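Local coordinates for protein Abbfa_003403 (Acinetobacter baumannii, PDB 4ZXH) that is a four-domain nonribosomal peptide synthetase with condensation, adenylation, carrier and thioesterase domains, and probably assembles a peptide product through thioester intermediates on its phosphopantetheine arm, at residues 38-43 with 117-122; 394-399 with 418-423; 72-77 with 83-88. All coordinates share one frame; numbering follows the deposited sequence.

Overall arrangement
All three contacts lie in the condensation domain; contact 1 holds the start of strand 40-49 and touches both of the others. It ties that strand to the loop after helix 104-115 and is small but buried, with an amide and a ring edge doing the work. Contact 2 is also small and only partly buried; there a lysine ammonium from the other lobe's sheet grips two loop carbonyls. The centres of contacts 1 and 2 are about 14 Å apart. Contact 3 is far larger, a peripheral hairpin held by a ladder of backbone bonds, and reaches contact 1 through Leu121 and Met75. Gln396 to Val42 joins contacts 1 and 2, whereas contacts 2 and 3 do not touch.

Contact 1 of 3, residues 38-43 with 117-122; sequences AYNMVV and QPFDLT. With PNS (4'-phosphopantetheine), chain B.
Asn40, at the start of strand 40-49 in the mixed sheet of the condensation domain, extends its carboxamide to the loop 117-122 and meets both Gln117 and Phe119. The close-packed part is this amide. Its ND2 donates to Gln117 O over 3.0 Å, a bent bond (139° at the hydrogen) in which the oxygen lies in the amide plane while ND2 sits above the plane of the Gln117 carbonyl. Thr115 O is a second and stronger acceptor for the same nitrogen, and the two fix the rotation of the amide. Gln117 O, in turn, also accepts from Arg128, whose charge faces the Phe119 ring in a cation-pi contact.

Phe119 turns its edge to the amide, the two planes 70° apart, with CD2 3.7 Å from Asn40 OD1. With CG beside the backbone N in both residues (chi1 -70° in each), the amide and the ring edge are brought together across the contact, and both side chains pack on Val144 of strand 138-146.

The solvent side of the contact is looser. Gln117 and Pro118 start their side chains away from segment 38-43, and both residues are exposed, as is Asp120. There Asp120 closes an Asx turn, its OD1 taking both Thr122 N and Thr122 OG1 from the same face of the carboxylate.

Next to Asn40, Tyr39 lines the phosphopantetheine pocket and takes no part in the contact with the loop. The cofactor passes the edge of its ring close to the ring plane, with Tyr39 OH 3.1 Å from N41 of the phosphopantetheine.

Contact 2 of 3, residues 394-399 with 418-423; sequences VRQQEG and VLKYNT
Lys420 reaches from strand 414-422 to the loop 394-399 and brings its ammonium nitrogen up to two successive backbone carbonyls, both on the loop side of NZ. NZ donates to Gln396 O at 2.8 Å and to Gln397 O at 2.7 Å. The two acceptors are used differently: the first is approached only slightly tilted from its carbonyl plane, the second from well above it, 45° out. An extended side chain, near 180° at every torsion beyond chi1, carries the nitrogen this far. Glu406 OE2 on the adjacent strand 403-411 supplies a third partner as a salt bridge, so one buried lysine charge is met by two neutral oxygens and one carboxylate. That pairing probably favours the charged form of the lysine.

The glutamines contribute mainly backbone oxygens. The Gln396 chain bends at chi2 (97°) and comes back near the lysine, with NE2 3.9 Å from Lys420 NZ, while its OE1 accepts from Val42 N on strand 40-49. In Gln397, CB packs 3.5 Å from Lys420 NZ, and OE1 receives a weak bond from Gln400 NE2.

Within the loop, Arg395 grips Glu398 side-on. Arg395 NE donates to Glu398 OE2 at 2.9 Å along the syn lone pair. Arg395 NH2 reaches Glu398 OE1 at 3.2 Å, on the syn side but out of the carboxylate plane, and tilted from the guanidinium plane as well. The carboxylate has further partners, Lys116 NZ at OE1 and Ser231 OG at OE2, so both oxygens are shared between donors.

Lying between strand 387-391, which joins the sheet of strand 40-49, and strand 403-411 of the other sheet, the loop belongs to the crossover that links the two lobes of the chloramphenicol-acetyltransferase-like condensation fold.

Contact 3 of 3, residues 72-77 with 83-88; sequences RVSMPA and EQLIWD
Antiparallel strands 73-78 and 81-87 form a beta hairpin, in which Val73 faces Ile86 as a non-hydrogen-bonded pair and Ser74 faces Leu85 as a hydrogen-bonded pair. The Ser74-Leu85 pair is closed by Ser74 N to Leu85 O (3.1 Å) and Leu85 N to Ser74 O (2.9 Å). Beyond it the ladder continues with Trp87 N to Arg72 O and Glu83 N to Pro76 O, the latter almost straight at 177°.

On one face Val73 CG2 packs against Ile86 CG1 at 4.0 Å, and both residues lie against helix 179-187. On the face of Ser74 and Leu85, the Leu85 side chain meets the Pro76 ring, Leu85 CG lying 3.9 Å from Pro76 CG. Strand 13-18 extends the sheet past 81-87.

Arg72 bends at chi3 (-52°), which brings NE to Trp87 O at 3.1 Å in the guanidinium plane, while its NH1 is held by Met65 O. The Trp87 indole turns its edge to the neighbouring strand: CD1 lies 3.2 Å from Arg72 O, and NE1 donates to Ser74 OG at 3.1 Å, with the oxygen in the ring plane and 172° at the hydrogen.

Contact 1 of 3, residues 38-43 with 117-122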
loop_
_atom_site.group_PDB
_atom_site.type_symbol
_atom_site.label_atom_id
_atom_site.label_comp_id
_atom_site.label_asym_id
_atom_site.label_seq_id
_atom_site.Cartn_x
_atom_site.Cartn_y
_atom_site.Cartn_z
ATOM N N ALA A 38 7.020 15.431 12.647
ATOM C CA ALA A 38 5.843 16.150 12.211
ATOM C C ALA A 38 5.100 16.830 13.367
ATOM O O ALA A 38 4.243 17.677 13.121
ATOM C CB ALA A 38 4.911 15.211 11.452
ATOM N N TYR A 39 5.417 16.467 14.609
ATOM C CA TYR A 39 4.749 17.073 15.767
ATOM C C TYR A 39 5.697 17.917 16.653
ATOM O O TYR A 39 5.414 18.169 17.822
ATOM C CB TYR A 39 4.063 15.983 16.600
ATOM C CG TYR A 39 2.910 15.371 15.866
ATOM C CD1 TYR A 39 1.676 16.016 15.814
ATOM C CD2 TYR A 39 3.056 14.169 15.176
ATOM C CE1 TYR A 39 0.611 15.469 15.109
ATOM C CE2 TYR A 39 1.997 13.615 14.466
ATOM C CZ TYR A 39 0.775 14.278 14.435
ATOM O OH TYR A 39 -0.288 13.733 13.749
ATOM N N ASN A 40 6.815 18.346 16.074
ATOM C CA ASN A 40 7.721 19.305 16.695
ATOM C C ASN A 40 7.243 20.738 16.516
ATOM O O ASN A 40 7.608 21.372 15.529
ATOM C CB ASN A 40 9.116 19.199 16.077
ATOM C CG ASN A 40 9.828 17.922 16.432
ATOM O OD1 ASN A 40 9.218 16.942 16.837
ATOM N ND2 ASN A 40 11.137 17.927 16.273
ATOM N N MET A 41 6.433 21.255 17.440
ATOM C CA MET A 41 6.039 22.656 17.366
ATOM C C MET A 41 7.268 23.573 17.543
ATOM O O MET A 41 8.150 23.334 18.395
ATOM C CB MET A 41 4.998 22.993 18.416
ATOM C CG MET A 41 3.980 21.913 18.689
ATOM S SD MET A 41 2.680 22.454 19.780
ATOM C CE MET A 41 1.978 23.742 18.770
ATOM N N VAL A 42 7.322 24.618 16.730
ATOM C CA VAL A 42 8.464 25.512 16.720
ATOM C C VAL A 42 8.022 26.948 16.608
ATOM O O VAL A 42 7.356 27.320 15.638
ATOM C CB VAL A 42 9.430 25.236 15.528
ATOM C CG1 VAL A 42 10.575 26.262 15.533
ATOM C CG2 VAL A 42 9.958 23.826 15.565
ATOM N N VAL A 43 8.398 27.751 17.595
ATOM C CA VAL A 43 8.293 29.193 17.484
ATOM C C VAL A 43 9.726 29.750 17.536
ATOM O O VAL A 43 10.521 29.332 18.393
ATOM C CB VAL A 43 7.400 29.791 18.608
ATOM C CG1 VAL A 43 7.843 29.322 19.973
ATOM C CG2 VAL A 43 7.425 31.287 18.566
ATOM N N GLN A 117 14.990 17.449 14.607
ATOM C CA GLN A 117 15.593 16.302 15.273
ATOM C C GLN A 117 14.506 15.761 16.180
ATOM O O GLN A 117 13.751 16.523 16.785
ATOM C CB GLN A 117 16.865 16.687 16.029
ATOM C CG GLN A 117 18.049 16.961 15.099
ATOM C CD GLN A 117 19.067 17.998 15.631
ATOM O OE1 GLN A 117 18.875 18.647 16.667
ATOM N NE2 GLN A 117 20.152 18.162 14.886
ATOM N N PRO A 118 14.360 14.444 16.204
ATOM C CA PRO A 118 13.177 13.838 16.813
ATOM C C PRO A 118 13.311 13.758 18.314
ATOM O O PRO A 118 14.436 13.771 18.785
ATOM C CB PRO A 118 13.144 12.429 16.187
ATOM C CG PRO A 118 14.559 12.118 15.920
ATOM C CD PRO A 118 15.218 13.449 15.547
ATOM N N PHE A 119 12.197 13.663 19.033
ATOM C CA PHE A 119 12.227 13.463 20.477
ATOM C C PHE A 119 12.002 11.994 20.834
ATOM O O PHE A 119 11.302 11.285 20.132
ATOM C CB PHE A 119 11.147 14.303 21.170
ATOM C CG PHE A 119 11.397 15.789 21.146
ATOM C CD1 PHE A 119 12.000 16.424 22.230
ATOM C CD2 PHE A 119 10.985 16.561 20.068
ATOM C CE1 PHE A 119 12.216 17.783 22.222
ATOM C CE2 PHE A 119 11.196 17.921 20.052
ATOM C CZ PHE A 119 11.814 18.537 21.128
ATOM N N ASP A 120 12.598 11.555 21.935
ATOM C CA ASP A 120 12.217 10.323 22.608
ATOM C C ASP A 120 11.317 10.710 23.773
ATOM O O ASP A 120 11.782 11.263 24.777
ATOM C CB ASP A 120 13.454 9.574 23.093
ATOM C CG ASP A 120 13.130 8.217 23.721
ATOM O OD1 ASP A 120 11.958 7.950 24.098
ATOM O OD2 ASP A 120 14.076 7.402 23.821
ATOM N N LEU A 121 10.028 10.435 23.651
ATOM C CA LEU A 121 9.090 10.975 24.618
ATOM C C LEU A 121 9.251 10.333 25.993
ATOM O O LEU A 121 8.690 10.810 26.970
ATOM C CB LEU A 121 7.655 10.807 24.116
ATOM C CG LEU A 121 7.332 11.541 22.812
ATOM C CD1 LEU A 121 5.876 11.365 22.448
ATOM C CD2 LEU A 121 7.695 13.007 22.912
ATOM N N THR A 122 10.029 9.264 26.079
ATOM C CA THR A 122 10.215 8.583 27.360
ATOM C C THR A 122 11.361 9.169 28.196
ATOM O O THR A 122 11.529 8.834 29.376
ATOM C CB THR A 122 10.474 7.099 27.149
ATOM O OG1 THR A 122 11.839 6.907 26.780
ATOM C CG2 THR A 122 9.594 6.581 26.035
HETATM O O23 PNS B . -4.591 2.752 15.015
HETATM P P24 PNS B . -4.839 3.022 16.476
HETATM O O25 PNS B . -6.009 2.348 17.140
HETATM O O27 PNS B . -5.065 4.617 16.575
HETATM C C28 PNS B . -4.088 5.519 16.065
HETATM C C29 PNS B . -4.536 6.941 16.354
HETATM C C30 PNS B . -4.711 7.019 17.871
HETATM C C31 PNS B . -5.860 7.209 15.638
HETATM C C32 PNS B . -3.481 7.925 15.827
HETATM O O33 PNS B . -3.117 7.494 14.506
HETATM C C34 PNS B . -4.014 9.345 15.836
HETATM O O35 PNS B . -4.353 9.911 16.875
HETATM N N36 PNS B . -4.103 9.991 14.681
HETATM C C37 PNS B . -4.603 11.352 14.587
HETATM C C38 PNS B . -3.491 12.212 13.987
HETATM C C39 PNS B . -3.569 13.598 14.551
HETATM O O40 PNS B . -3.878 13.782 15.719
HETATM N N41 PNS B . -3.280 14.551 13.676
HETATM C C42 PNS B . -3.255 15.978 13.891
HETATM C C43 PNS B . -3.199 16.500 12.470
HETATM S S44 PNS B . -4.875 16.934 11.987
#

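Contact 2 of 3, residues 394-399 with 418-423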
loop_
_atom_site.group_PDB
_atom_site.type_symbol
_atom_site.label_atom_id
_atom_site.label_comp_id
_atom_site.label_asym_id
_atom_site.label_seq_id
_atom_site.Cartn_x
_atom_site.Cartn_y
_atom_site.Cartn_z
ATOM N N VAL A 394 10.061 29.653 10.067
ATOM C CA VAL A 394 10.622 28.322 10.072
ATOM C C VAL A 394 9.563 27.311 9.617
ATOM O O VAL A 394 8.494 27.219 10.222
ATOM C CB VAL A 394 11.133 27.945 11.487
ATOM C CG1 VAL A 394 11.388 26.474 11.572
ATOM C CG2 VAL A 394 12.405 28.679 11.795
ATOM N N ARG A 395 9.838 26.568 8.550
ATOM C CA ARG A 395 8.997 25.422 8.238
ATOM C C ARG A 395 8.873 24.525 9.486
ATOM O O ARG A 395 9.869 24.207 10.130
ATOM C CB ARG A 395 9.567 24.632 7.067
ATOM C CG ARG A 395 9.409 25.301 5.700
ATOM C CD ARG A 395 10.250 24.575 4.622
ATOM N NE ARG A 395 9.952 23.145 4.521
ATOM C CZ ARG A 395 10.608 22.283 3.746
ATOM N NH1 ARG A 395 11.620 22.683 2.990
ATOM N NH2 ARG A 395 10.245 21.010 3.729
ATOM N N GLN A 396 7.655 24.148 9.858
ATOM C CA GLN A 396 7.484 23.314 11.045
ATOM C C GLN A 396 6.180 22.501 11.011
ATOM O O GLN A 396 5.262 22.795 10.236
ATOM C CB GLN A 396 7.554 24.179 12.312
ATOM C CG GLN A 396 6.555 25.301 12.382
ATOM C CD GLN A 396 5.351 24.901 13.198
ATOM O OE1 GLN A 396 5.478 24.522 14.373
ATOM N NE2 GLN A 396 4.174 24.931 12.572
ATOM N N GLN A 397 6.120 21.483 11.864
ATOM C CA GLN A 397 5.075 20.448 11.826
ATOM C C GLN A 397 4.708 20.014 10.398
ATOM O O GLN A 397 3.584 20.226 9.929
ATOM C CB GLN A 397 3.789 20.898 12.535
ATOM C CG GLN A 397 3.959 21.784 13.768
ATOM C CD GLN A 397 2.821 21.716 14.782
ATOM O OE1 GLN A 397 1.803 21.079 14.569
ATOM N NE2 GLN A 397 2.950 22.509 15.824
ATOM N N GLU A 398 5.645 19.398 9.700
ATOM C CA GLU A 398 5.340 18.934 8.356
ATOM C C GLU A 398 5.179 17.420 8.310
ATOM O O GLU A 398 5.940 16.683 8.943
ATOM C CB GLU A 398 6.418 19.398 7.378
ATOM C CG GLU A 398 6.440 20.892 7.239
ATOM C CD GLU A 398 7.590 21.402 6.400
ATOM O OE1 GLU A 398 8.681 20.793 6.457
ATOM O OE2 GLU A 398 7.414 22.444 5.719
ATOM N N GLY A 399 4.165 16.968 7.576
ATOM C CA GLY A 399 3.965 15.554 7.317
ATOM C C GLY A 399 3.040 14.832 8.279
ATOM O O GLY A 399 3.162 13.619 8.483
ATOM N N VAL A 418 -1.224 28.471 4.705
ATOM C CA VAL A 418 -0.129 27.551 4.463
ATOM C C VAL A 418 -0.693 26.225 4.022
ATOM O O VAL A 418 -1.429 25.603 4.775
ATOM C CB VAL A 418 0.739 27.307 5.716
ATOM C CG1 VAL A 418 2.041 26.579 5.333
ATOM C CG2 VAL A 418 1.057 28.600 6.401
ATOM N N LEU A 419 -0.357 25.793 2.809
ATOM C CA LEU A 419 -0.698 24.444 2.377
ATOM C C LEU A 419 0.459 23.506 2.702
ATOM O O LEU A 419 1.551 23.623 2.147
ATOM C CB LEU A 419 -1.023 24.381 0.878
ATOM C CG LEU A 419 -1.511 22.984 0.427
ATOM C CD1 LEU A 419 -2.904 22.660 0.930
ATOM C CD2 LEU A 419 -1.467 22.835 -1.070
ATOM N N LYS A 420 0.219 22.586 3.623
ATOM C CA LYS A 420 1.204 21.562 3.947
ATOM C C LYS A 420 0.870 20.311 3.188
ATOM O O LYS A 420 -0.299 19.918 3.126
ATOM C CB LYS A 420 1.223 21.290 5.441
ATOM C CG LYS A 420 1.699 22.507 6.217
ATOM C CD LYS A 420 2.021 22.098 7.587
ATOM C CE LYS A 420 2.473 23.237 8.409
ATOM N NZ LYS A 420 2.504 22.750 9.814
ATOM N N TYR A 421 1.890 19.691 2.601
ATOM C CA TYR A 421 1.694 18.526 1.742
ATOM C C TYR A 421 2.809 17.510 1.916
ATOM O O TYR A 421 3.976 17.863 2.110
ATOM C CB TYR A 421 1.601 18.948 0.276
ATOM C CG TYR A 421 2.857 19.577 -0.282
ATOM C CD1 TYR A 421 3.161 20.919 -0.050
ATOM C CD2 TYR A 421 3.737 18.841 -1.060
ATOM C CE1 TYR A 421 4.328 21.502 -0.568
ATOM C CE2 TYR A 421 4.897 19.416 -1.588
ATOM C CZ TYR A 421 5.189 20.739 -1.344
ATOM O OH TYR A 421 6.346 21.290 -1.874
ATOM N N ASN A 422 2.430 16.242 1.838
ATOM C CA ASN A 422 3.350 15.120 1.970
ATOM C C ASN A 422 4.189 14.957 0.696
ATOM O O ASN A 422 3.636 14.665 -0.368
ATOM C CB ASN A 422 2.521 13.870 2.274
ATOM C CG ASN A 422 3.353 12.640 2.537
ATOM O OD1 ASN A 422 4.392 12.407 1.908
ATOM N ND2 ASN A 422 2.876 11.814 3.461
ATOM N N THR A 423 5.507 15.130 0.795
ATOM C CA THR A 423 6.380 15.115 -0.388
ATOM C C THR A 423 6.687 13.720 -0.968
ATOM O O THR A 423 7.457 13.592 -1.924
ATOM C CB THR A 423 7.734 15.793 -0.102
ATOM O OG1 THR A 423 8.386 15.135 0.991
ATOM C CG2 THR A 423 7.534 17.223 0.234
#

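Contact 3 of 3, residues 72-77 with 83-88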
loop_
_atom_site.group_PDB
_atom_site.type_symbol
_atom_site.label_atom_id
_atom_site.label_comp_id
_atom_site.label_asym_id
_atom_site.label_seq_id
_atom_site.Cartn_x
_atom_site.Cartn_y
_atom_site.Cartn_z
ATOM N N ARG A 72 8.788 19.590 33.180
ATOM C CA ARG A 72 9.670 18.566 33.737
ATOM C C ARG A 72 9.079 17.152 33.549
ATOM O O ARG A 72 9.371 16.227 34.308
ATOM C CB ARG A 72 9.944 18.857 35.226
ATOM C CG ARG A 72 10.527 20.267 35.496
ATOM C CD ARG A 72 10.918 20.563 36.964
ATOM N NE ARG A 72 9.859 20.299 37.948
ATOM C CZ ARG A 72 8.990 21.203 38.390
ATOM N NH1 ARG A 72 9.040 22.452 37.951
ATOM N NH2 ARG A 72 8.073 20.863 39.284
ATOM N N VAL A 73 8.258 16.987 32.516
ATOM C CA VAL A 73 7.562 15.726 32.254
ATOM C C VAL A 73 8.290 14.807 31.254
ATOM O O VAL A 73 8.929 15.280 30.320
ATOM C CB VAL A 73 6.129 16.031 31.744
ATOM C CG1 VAL A 73 5.538 14.878 30.949
ATOM C CG2 VAL A 73 5.229 16.406 32.901
ATOM N N SER A 74 8.209 13.497 31.482
ATOM C CA SER A 74 8.556 12.488 30.478
ATOM C C SER A 74 7.374 11.516 30.369
ATOM O O SER A 74 6.511 11.502 31.252
ATOM C CB SER A 74 9.861 11.754 30.835
ATOM O OG SER A 74 9.685 10.706 31.781
ATOM N N MET A 75 7.309 10.730 29.292
ATOM C CA MET A 75 6.145 9.867 29.044
ATOM C C MET A 75 6.555 8.437 28.718
ATOM O O MET A 75 6.469 7.998 27.578
ATOM C CB MET A 75 5.274 10.433 27.907
ATOM C CG MET A 75 4.700 11.827 28.183
ATOM S SD MET A 75 3.822 12.574 26.787
ATOM C CE MET A 75 3.738 14.266 27.311
ATOM N N PRO A 76 6.981 7.692 29.733
ATOM C CA PRO A 76 7.475 6.331 29.533
ATOM C C PRO A 76 6.334 5.333 29.446
ATOM O O PRO A 76 5.211 5.649 29.869
ATOM C CB PRO A 76 8.302 6.087 30.783
ATOM C CG PRO A 76 7.533 6.840 31.839
ATOM C CD PRO A 76 6.947 8.057 31.159
ATOM N N ALA A 77 6.621 4.136 28.938
ATOM C CA ALA A 77 5.596 3.113 28.829
ATOM C C ALA A 77 5.948 1.901 29.664
ATOM O O ALA A 77 7.117 1.536 29.767
ATOM C CB ALA A 77 5.398 2.724 27.385
ATOM N N GLU A 83 2.469 6.423 30.989
ATOM C CA GLU A 83 2.435 7.345 32.129
ATOM C C GLU A 83 3.041 8.720 31.804
ATOM O O GLU A 83 3.787 8.868 30.839
ATOM C CB GLU A 83 3.174 6.731 33.323
ATOM C CG GLU A 83 2.378 5.710 34.127
ATOM C CD GLU A 83 3.160 5.160 35.321
ATOM O OE1 GLU A 83 4.391 4.990 35.182
ATOM O OE2 GLU A 83 2.551 4.923 36.398
ATOM N N GLN A 84 2.690 9.719 32.606
ATOM C CA GLN A 84 3.418 10.994 32.678
ATOM C C GLN A 84 4.148 11.056 34.001
ATOM O O GLN A 84 3.533 10.903 35.062
ATOM C CB GLN A 84 2.480 12.199 32.601
ATOM C CG GLN A 84 1.923 12.501 31.255
ATOM C CD GLN A 84 1.027 13.719 31.274
ATOM O OE1 GLN A 84 1.308 14.709 30.608
ATOM N NE2 GLN A 84 -0.067 13.648 32.028
ATOM N N LEU A 85 5.449 11.293 33.961
ATOM C CA LEU A 85 6.189 11.498 35.198
ATOM C C LEU A 85 6.585 12.976 35.339
ATOM O O LEU A 85 7.110 13.578 34.396
ATOM C CB LEU A 85 7.431 10.615 35.230
ATOM C CG LEU A 85 7.330 9.117 34.940
ATOM C CD1 LEU A 85 8.677 8.453 35.179
ATOM C CD2 LEU A 85 6.233 8.439 35.766
ATOM N N ILE A 86 6.324 13.562 36.505
ATOM C CA ILE A 86 6.882 14.873 36.828
ATOM C C ILE A 86 8.198 14.712 37.590
ATOM O O ILE A 86 8.207 14.307 38.745
ATOM C CB ILE A 86 5.916 15.732 37.663
ATOM C CG1 ILE A 86 4.672 16.113 36.850
ATOM C CG2 ILE A 86 6.613 16.999 38.104
ATOM C CD1 ILE A 86 3.540 16.663 37.690
ATOM N N TRP A 87 9.310 15.009 36.925
ATOM C CA TRP A 87 10.626 14.969 37.551
ATOM C C TRP A 87 10.853 16.207 38.410
ATOM O O TRP A 87 10.400 17.285 38.057
ATOM C CB TRP A 87 11.714 14.875 36.484
ATOM C CG TRP A 87 11.651 13.624 35.697
ATOM C CD1 TRP A 87 10.928 13.403 34.564
ATOM C CD2 TRP A 87 12.335 12.402 35.984
ATOM N NE1 TRP A 87 11.123 12.112 34.123
ATOM C CE2 TRP A 87 11.980 11.479 34.983
ATOM C CE3 TRP A 87 13.217 11.999 36.989
ATOM C CZ2 TRP A 87 12.478 10.182 34.955
ATOM C CZ3 TRP A 87 13.704 10.707 36.964
ATOM C CH2 TRP A 87 13.334 9.813 35.953
ATOM N N ASP A 88 11.556 16.068 39.527
ATOM C CA ASP A 88 11.825 17.226 40.378
ATOM C C ASP A 88 12.681 18.254 39.641
ATOM O O ASP A 88 12.627 19.451 39.931
ATOM C CB ASP A 88 12.513 16.807 41.683
ATOM C CG ASP A 88 13.902 16.227 41.461
ATOM O OD1 ASP A 88 14.203 15.766 40.333
ATOM O OD2 ASP A 88 14.695 16.217 42.429
#